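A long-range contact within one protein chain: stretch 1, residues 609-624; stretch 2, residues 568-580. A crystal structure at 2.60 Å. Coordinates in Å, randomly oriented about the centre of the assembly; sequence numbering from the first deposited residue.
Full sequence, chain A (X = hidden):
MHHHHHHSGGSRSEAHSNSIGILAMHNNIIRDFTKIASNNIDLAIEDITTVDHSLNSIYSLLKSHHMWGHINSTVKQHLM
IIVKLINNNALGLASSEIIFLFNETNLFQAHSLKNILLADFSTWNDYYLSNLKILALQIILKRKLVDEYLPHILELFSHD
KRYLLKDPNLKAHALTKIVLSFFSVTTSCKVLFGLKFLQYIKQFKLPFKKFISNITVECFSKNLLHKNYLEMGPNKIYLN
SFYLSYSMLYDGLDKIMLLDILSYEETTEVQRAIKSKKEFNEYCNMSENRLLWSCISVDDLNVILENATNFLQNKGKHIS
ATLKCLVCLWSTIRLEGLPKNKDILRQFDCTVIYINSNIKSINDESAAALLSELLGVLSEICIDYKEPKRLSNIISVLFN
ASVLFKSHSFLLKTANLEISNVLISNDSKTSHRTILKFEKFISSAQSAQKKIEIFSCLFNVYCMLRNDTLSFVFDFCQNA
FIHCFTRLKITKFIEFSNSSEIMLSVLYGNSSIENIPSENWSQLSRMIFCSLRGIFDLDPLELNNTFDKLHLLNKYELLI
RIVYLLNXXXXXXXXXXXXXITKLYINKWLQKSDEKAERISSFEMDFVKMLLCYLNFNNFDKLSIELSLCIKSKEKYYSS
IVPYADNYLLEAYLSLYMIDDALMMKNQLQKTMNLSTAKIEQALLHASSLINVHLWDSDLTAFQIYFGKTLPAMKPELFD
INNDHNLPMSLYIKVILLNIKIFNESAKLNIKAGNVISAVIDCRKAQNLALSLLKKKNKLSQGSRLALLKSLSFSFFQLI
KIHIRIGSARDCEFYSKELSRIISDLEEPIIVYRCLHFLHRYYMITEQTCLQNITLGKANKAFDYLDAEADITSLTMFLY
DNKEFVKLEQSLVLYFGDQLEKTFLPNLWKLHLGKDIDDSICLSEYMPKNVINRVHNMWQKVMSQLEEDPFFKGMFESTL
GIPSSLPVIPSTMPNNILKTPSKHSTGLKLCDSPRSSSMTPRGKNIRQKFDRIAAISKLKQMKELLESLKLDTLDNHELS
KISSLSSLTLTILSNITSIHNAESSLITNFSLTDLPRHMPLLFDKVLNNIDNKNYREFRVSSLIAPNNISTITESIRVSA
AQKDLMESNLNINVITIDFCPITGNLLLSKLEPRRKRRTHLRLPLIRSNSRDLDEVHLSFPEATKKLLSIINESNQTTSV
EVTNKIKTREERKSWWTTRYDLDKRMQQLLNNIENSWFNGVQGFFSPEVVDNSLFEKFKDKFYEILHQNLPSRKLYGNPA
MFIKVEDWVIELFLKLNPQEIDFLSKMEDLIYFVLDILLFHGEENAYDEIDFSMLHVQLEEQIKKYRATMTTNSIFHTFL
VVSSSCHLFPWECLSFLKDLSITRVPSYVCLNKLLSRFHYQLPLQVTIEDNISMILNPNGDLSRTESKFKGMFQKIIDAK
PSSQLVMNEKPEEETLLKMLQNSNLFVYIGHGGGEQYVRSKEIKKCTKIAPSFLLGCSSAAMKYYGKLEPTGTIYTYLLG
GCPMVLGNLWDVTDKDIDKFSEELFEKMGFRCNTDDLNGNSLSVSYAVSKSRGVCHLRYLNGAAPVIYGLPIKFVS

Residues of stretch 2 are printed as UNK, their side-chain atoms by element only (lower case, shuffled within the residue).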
# COMPACT_ATOMS: atom_id res chain seq x y z
N LYS A 609 -5.30 16.22 -0.78
CA LYS A 609 -5.35 14.77 -0.93
C LYS A 609 -3.94 14.17 -0.85
O LYS A 609 -3.72 13.19 -0.14
CB LYS A 609 -6.03 14.38 -2.23
CG LYS A 609 -7.55 14.51 -2.17
CD LYS A 609 -8.16 15.08 -3.45
CE LYS A 609 -7.73 14.34 -4.70
NZ LYS A 609 -8.71 14.57 -5.79
N MET A 610 -2.98 14.79 -1.54
CA MET A 610 -1.61 14.31 -1.52
C MET A 610 -0.94 14.47 -0.13
O MET A 610 0.02 13.77 0.20
CB MET A 610 -0.80 15.04 -2.60
CG MET A 610 0.47 14.37 -3.04
SD MET A 610 0.51 12.54 -3.00
CE MET A 610 -0.94 11.99 -3.96
N LEU A 611 -1.48 15.38 0.69
CA LEU A 611 -0.88 15.74 1.97
C LEU A 611 -1.35 14.77 3.05
O LEU A 611 -0.55 14.31 3.87
CB LEU A 611 -1.24 17.18 2.36
CG LEU A 611 -0.74 17.73 3.70
CD1 LEU A 611 0.77 17.79 3.72
CD2 LEU A 611 -1.33 19.09 3.97
N LEU A 612 -2.66 14.53 3.05
CA LEU A 612 -3.29 13.52 3.88
C LEU A 612 -2.62 12.17 3.64
O LEU A 612 -2.24 11.48 4.58
CB LEU A 612 -4.78 13.43 3.59
CG LEU A 612 -5.69 14.57 4.03
CD1 LEU A 612 -7.11 14.27 3.64
CD2 LEU A 612 -5.61 14.78 5.52
N CYS A 613 -2.48 11.82 2.37
CA CYS A 613 -1.85 10.57 1.99
C CYS A 613 -0.38 10.48 2.40
O CYS A 613 0.09 9.40 2.77
CB CYS A 613 -1.99 10.35 0.49
SG CYS A 613 -1.01 9.02 -0.22
N TYR A 614 0.36 11.58 2.37
CA TYR A 614 1.76 11.50 2.77
C TYR A 614 1.89 11.55 4.29
O TYR A 614 2.85 11.02 4.85
CB TYR A 614 2.59 12.60 2.14
CG TYR A 614 4.07 12.34 2.02
CD1 TYR A 614 4.54 11.18 1.41
CD2 TYR A 614 5.00 13.27 2.46
CE1 TYR A 614 5.90 10.95 1.26
CE2 TYR A 614 6.36 13.05 2.31
CZ TYR A 614 6.80 11.88 1.71
OH TYR A 614 8.15 11.64 1.56
N LEU A 615 0.95 12.22 4.96
CA LEU A 615 0.93 12.20 6.41
C LEU A 615 0.67 10.77 6.91
O LEU A 615 1.39 10.23 7.75
CB LEU A 615 -0.15 13.15 6.96
CG LEU A 615 0.12 14.65 6.96
CD1 LEU A 615 -1.11 15.35 7.49
CD2 LEU A 615 1.35 15.03 7.75
N ASN A 616 -0.38 10.18 6.37
CA ASN A 616 -0.78 8.83 6.70
C ASN A 616 0.30 7.78 6.42
O ASN A 616 0.53 6.89 7.22
CB ASN A 616 -2.03 8.50 5.92
CG ASN A 616 -2.39 7.05 6.00
OD1 ASN A 616 -1.76 6.20 5.35
ND2 ASN A 616 -3.43 6.76 6.77
N PHE A 617 0.96 7.88 5.28
CA PHE A 617 2.01 6.95 4.93
C PHE A 617 3.22 7.10 5.86
O PHE A 617 4.00 6.16 6.02
CB PHE A 617 2.39 7.15 3.47
CG PHE A 617 3.63 6.42 3.01
CD1 PHE A 617 4.88 7.03 3.11
CD2 PHE A 617 3.53 5.18 2.42
CE1 PHE A 617 6.02 6.39 2.65
CE2 PHE A 617 4.66 4.54 1.97
CZ PHE A 617 5.92 5.14 2.10
N ASN A 618 3.37 8.26 6.49
CA ASN A 618 4.48 8.48 7.42
C ASN A 618 4.03 8.42 8.87
O ASN A 618 4.81 8.69 9.78
CB ASN A 618 5.17 9.80 7.15
CG ASN A 618 6.12 9.72 5.99
OD1 ASN A 618 5.94 10.39 4.97
ND2 ASN A 618 7.14 8.88 6.12
N ASN A 619 2.76 8.04 9.06
CA ASN A 619 2.16 7.87 10.37
C ASN A 619 2.27 9.16 11.19
O ASN A 619 2.68 9.15 12.33
CB ASN A 619 2.80 6.68 11.12
CG ASN A 619 2.92 5.41 10.25
OD1 ASN A 619 1.92 4.76 9.92
ND2 ASN A 619 4.16 5.04 9.89
N PHE A 620 1.90 10.28 10.59
CA PHE A 620 1.89 11.55 11.31
C PHE A 620 0.50 11.71 11.89
O PHE A 620 -0.13 12.75 11.72
CB PHE A 620 2.23 12.74 10.41
CG PHE A 620 3.69 12.92 10.13
CD1 PHE A 620 4.57 11.86 10.11
CD2 PHE A 620 4.19 14.19 9.87
CE1 PHE A 620 5.92 12.06 9.83
CE2 PHE A 620 5.54 14.38 9.60
CZ PHE A 620 6.40 13.32 9.58
N ASP A 621 0.02 10.67 12.56
CA ASP A 621 -1.40 10.51 12.86
C ASP A 621 -2.04 11.68 13.63
O ASP A 621 -3.24 11.93 13.49
CB ASP A 621 -1.61 9.19 13.62
CG ASP A 621 -0.92 8.00 12.94
OD1 ASP A 621 -0.94 7.91 11.69
OD2 ASP A 621 -0.36 7.13 13.66
N LYS A 622 -1.24 12.39 14.43
CA LYS A 622 -1.74 13.53 15.19
C LYS A 622 -2.12 14.68 14.24
O LYS A 622 -3.24 15.20 14.28
CB LYS A 622 -0.67 13.99 16.19
CG LYS A 622 -1.13 14.99 17.23
CD LYS A 622 0.04 15.35 18.14
CE LYS A 622 -0.34 15.35 19.62
NZ LYS A 622 -1.20 16.52 20.06
N LEU A 623 -1.16 15.05 13.40
CA LEU A 623 -1.36 16.04 12.35
C LEU A 623 -2.49 15.61 11.44
O LEU A 623 -3.35 16.42 11.10
CB LEU A 623 -0.06 16.25 11.55
CG LEU A 623 1.01 17.02 12.32
CD1 LEU A 623 2.32 17.10 11.55
CD2 LEU A 623 0.51 18.39 12.69
N SER A 624 -2.51 14.34 11.06
CA SER A 624 -3.61 13.83 10.26
C SER A 624 -4.97 14.13 10.90
O SER A 624 -5.88 14.61 10.22
CB SER A 624 -3.45 12.32 10.03
OG SER A 624 -2.47 12.08 9.02
N UNK A 568 8.48 18.61 -3.30
CA UNK A 568 9.94 18.53 -3.23
C UNK A 568 10.40 17.39 -2.30
O UNK A 568 11.20 16.53 -2.71
c UNK A 568 12.05 19.89 -2.52
c UNK A 568 10.53 19.87 -2.78
c UNK A 568 12.84 19.66 -3.78
c UNK A 568 12.49 21.18 -1.87
N UNK A 569 9.89 17.41 -1.07
CA UNK A 569 10.09 16.33 -0.09
C UNK A 569 9.83 14.95 -0.67
O UNK A 569 10.71 14.10 -0.63
c UNK A 569 9.83 17.37 2.18
c UNK A 569 9.18 16.53 1.12
o UNK A 569 9.16 17.71 3.19
o UNK A 569 11.02 17.69 2.01
N UNK A 570 8.63 14.75 -1.20
CA UNK A 570 8.28 13.47 -1.77
C UNK A 570 9.27 13.10 -2.86
O UNK A 570 9.74 11.96 -2.93
c UNK A 570 3.33 12.23 -1.32
c UNK A 570 6.86 13.49 -2.31
s UNK A 570 4.18 13.66 -1.93
c UNK A 570 5.82 13.50 -1.21
N UNK A 571 9.65 14.06 -3.68
CA UNK A 571 10.58 13.77 -4.75
C UNK A 571 11.92 13.30 -4.24
O UNK A 571 12.59 12.52 -4.87
o UNK A 571 11.72 15.84 -5.12
c UNK A 571 10.76 14.97 -5.64
N UNK A 572 12.32 13.81 -3.09
CA UNK A 572 13.60 13.40 -2.52
C UNK A 572 13.45 12.25 -1.50
O UNK A 572 14.43 11.85 -0.88
c UNK A 572 15.49 16.78 -1.90
c UNK A 572 14.88 15.62 -2.75
c UNK A 572 16.29 17.80 -2.75
n UNK A 572 16.63 19.12 -2.09
c UNK A 572 14.29 14.58 -1.84
N UNK A 573 12.23 11.76 -1.34
CA UNK A 573 11.89 10.74 -0.33
C UNK A 573 12.30 11.11 1.10
O UNK A 573 13.04 10.38 1.76
n UNK A 573 11.43 8.54 -4.10
c UNK A 573 11.10 8.83 -2.80
n UNK A 573 13.26 8.92 -3.06
c UNK A 573 12.25 9.04 -2.13
c UNK A 573 12.50 9.41 -0.71
c UNK A 573 12.74 8.61 -4.23
N UNK A 574 11.79 12.25 1.56
CA UNK A 574 12.03 12.74 2.90
C UNK A 574 10.75 13.36 3.47
O UNK A 574 9.73 13.46 2.79
c UNK A 574 15.13 12.22 3.09
c UNK A 574 13.15 13.76 2.91
c UNK A 574 14.47 13.34 2.30
c UNK A 574 15.36 14.54 2.28
N UNK A 575 10.82 13.79 4.72
CA UNK A 575 9.66 14.33 5.42
C UNK A 575 10.09 15.60 6.12
O UNK A 575 9.36 16.16 6.94
o UNK A 575 10.13 12.90 7.29
c UNK A 575 8.43 12.17 5.74
c UNK A 575 9.08 13.35 6.44
N UNK A 576 11.29 16.03 5.78
CA UNK A 576 11.93 17.20 6.35
C UNK A 576 11.02 18.31 6.67
O UNK A 576 11.06 18.89 7.73
o UNK A 576 13.65 16.79 4.72
c UNK A 576 12.91 17.81 5.37
c UNK A 576 13.85 18.72 6.07
N UNK A 577 10.20 18.66 5.71
CA UNK A 577 9.30 19.79 5.87
C UNK A 577 7.84 19.44 6.10
O UNK A 577 7.01 20.34 6.19
n UNK A 577 11.29 21.39 3.38
c UNK A 577 10.68 21.42 4.57
o UNK A 577 11.17 21.97 5.57
c UNK A 577 9.37 20.70 4.65
N UNK A 578 7.54 18.15 6.18
CA UNK A 578 6.15 17.68 6.26
C UNK A 578 5.37 18.34 7.40
O UNK A 578 4.25 18.83 7.21
c UNK A 578 4.92 14.02 5.94
c UNK A 578 3.86 16.18 5.33
c UNK A 578 6.12 16.16 6.42
c UNK A 578 4.75 15.48 6.34
N UNK A 579 5.97 18.33 8.58
CA UNK A 579 5.33 18.87 9.75
C UNK A 579 5.19 20.42 9.69
O UNK A 579 4.11 20.97 9.94
c UNK A 579 6.11 18.43 10.98
o UNK A 579 5.54 18.99 12.13
N UNK A 580 6.29 21.09 9.35
CA UNK A 580 6.29 22.55 9.11
C UNK A 580 5.13 22.98 8.22
O UNK A 580 4.35 23.85 8.60
c UNK A 580 8.30 24.16 9.14
c UNK A 580 9.10 26.58 8.87
c UNK A 580 7.62 22.98 8.47
c UNK A 580 8.65 25.29 8.13
n UNK A 580 9.43 27.77 7.98

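Position 568 carries four carbons forked at the second, and its side chain is out of reach of stretch 1; the fork identifies Leu 568. Position 569 has two carbons, the second bearing two oxygens, a carboxylate, hence Asp 569. Its CB points toward stretch 1, yet the group turns to its own chain, where the backbone N of position 577 donates to OD2 of Asp 569 at 2.9 Å.

At 570 the side chain is an unbranched run of two carbons, a sulfur and a carbon, a thioether, so the residue is Met 570. Its CA-to-CB bond points sideways, but the end comes nearer. CG of Met 570 lies 3.4 Å from the centroid of the Tyr 614 ring and 8° off its normal, a CH-pi contact over the face; SD of Met 570 is 4.3 Å from the same centroid, 17° off the normal. Beyond the sulfur, CE of Met 570 reaches CD1 of Tyr 614 at 3.2 Å and SD of Met 610 at 3.3 Å.

Position 571 has one carbon and one oxygen and points away: Ser 571, whose OG donates to O of Leu 568 at 2.6 Å. Four carbons in a row ending in nitrogen make 572 Lys 572, with its end leading away from stretch 1. At 573, one carbon precedes a five-membered ring of three carbons and two nitrogens, an imidazole, giving His 573. Its phi/psi of 54/58° leaves the helical region, and the N atoms of His 573 and position 574 bond back to O of Met 570 (3.0 Å) and O of Asp 569 (3.1 Å), a Schellman motif.

Position 574 has four carbons forked at the second: Leu 574. Its side chain points away, but its backbone O accepts a hydrogen bond from OH of Tyr 614 at 2.7 Å, near the plane of the ring.

At 575 the first carbon carries one oxygen and one carbon, which defines Thr 575. Its CB points toward stretch 1 and lies 4.1 Å from CZ of Phe 620, while CG2 is 4.1 Å from CE2 of Tyr 614. Position 576 has the same branching, Thr 576, but points away. Two carbons, the second with one oxygen and one nitrogen, give 577 as Asn 577, out of reach.

Position 578, four carbons forked at the second, is Leu 578. CD1 lies 3.7 Å from CD2 of Leu 615 and 3.8 Å from CD1 of Leu 611; CD2 is 3.6 Å from CD2 of Tyr 614 and sits over the Phe 620 ring, 4.0 Å from its centroid. One carbon and one oxygen make 579 Ser 579, its OG 3.8 Å from CD1 of Leu 623. Four carbons ending in nitrogen make 580 Lys 580, pointing away.

The contact, burying 600 Å² in total, works through two apolar anchors. Met 570 covers a face of Tyr 614, whose hydroxyl is satisfied by the turn's carbonyl, and Leu 578 fills the space bounded by Leu 611, Tyr 614, Leu 615 and Phe 620.

Stretch 2 568-580: LDMSKHLTTNLSK
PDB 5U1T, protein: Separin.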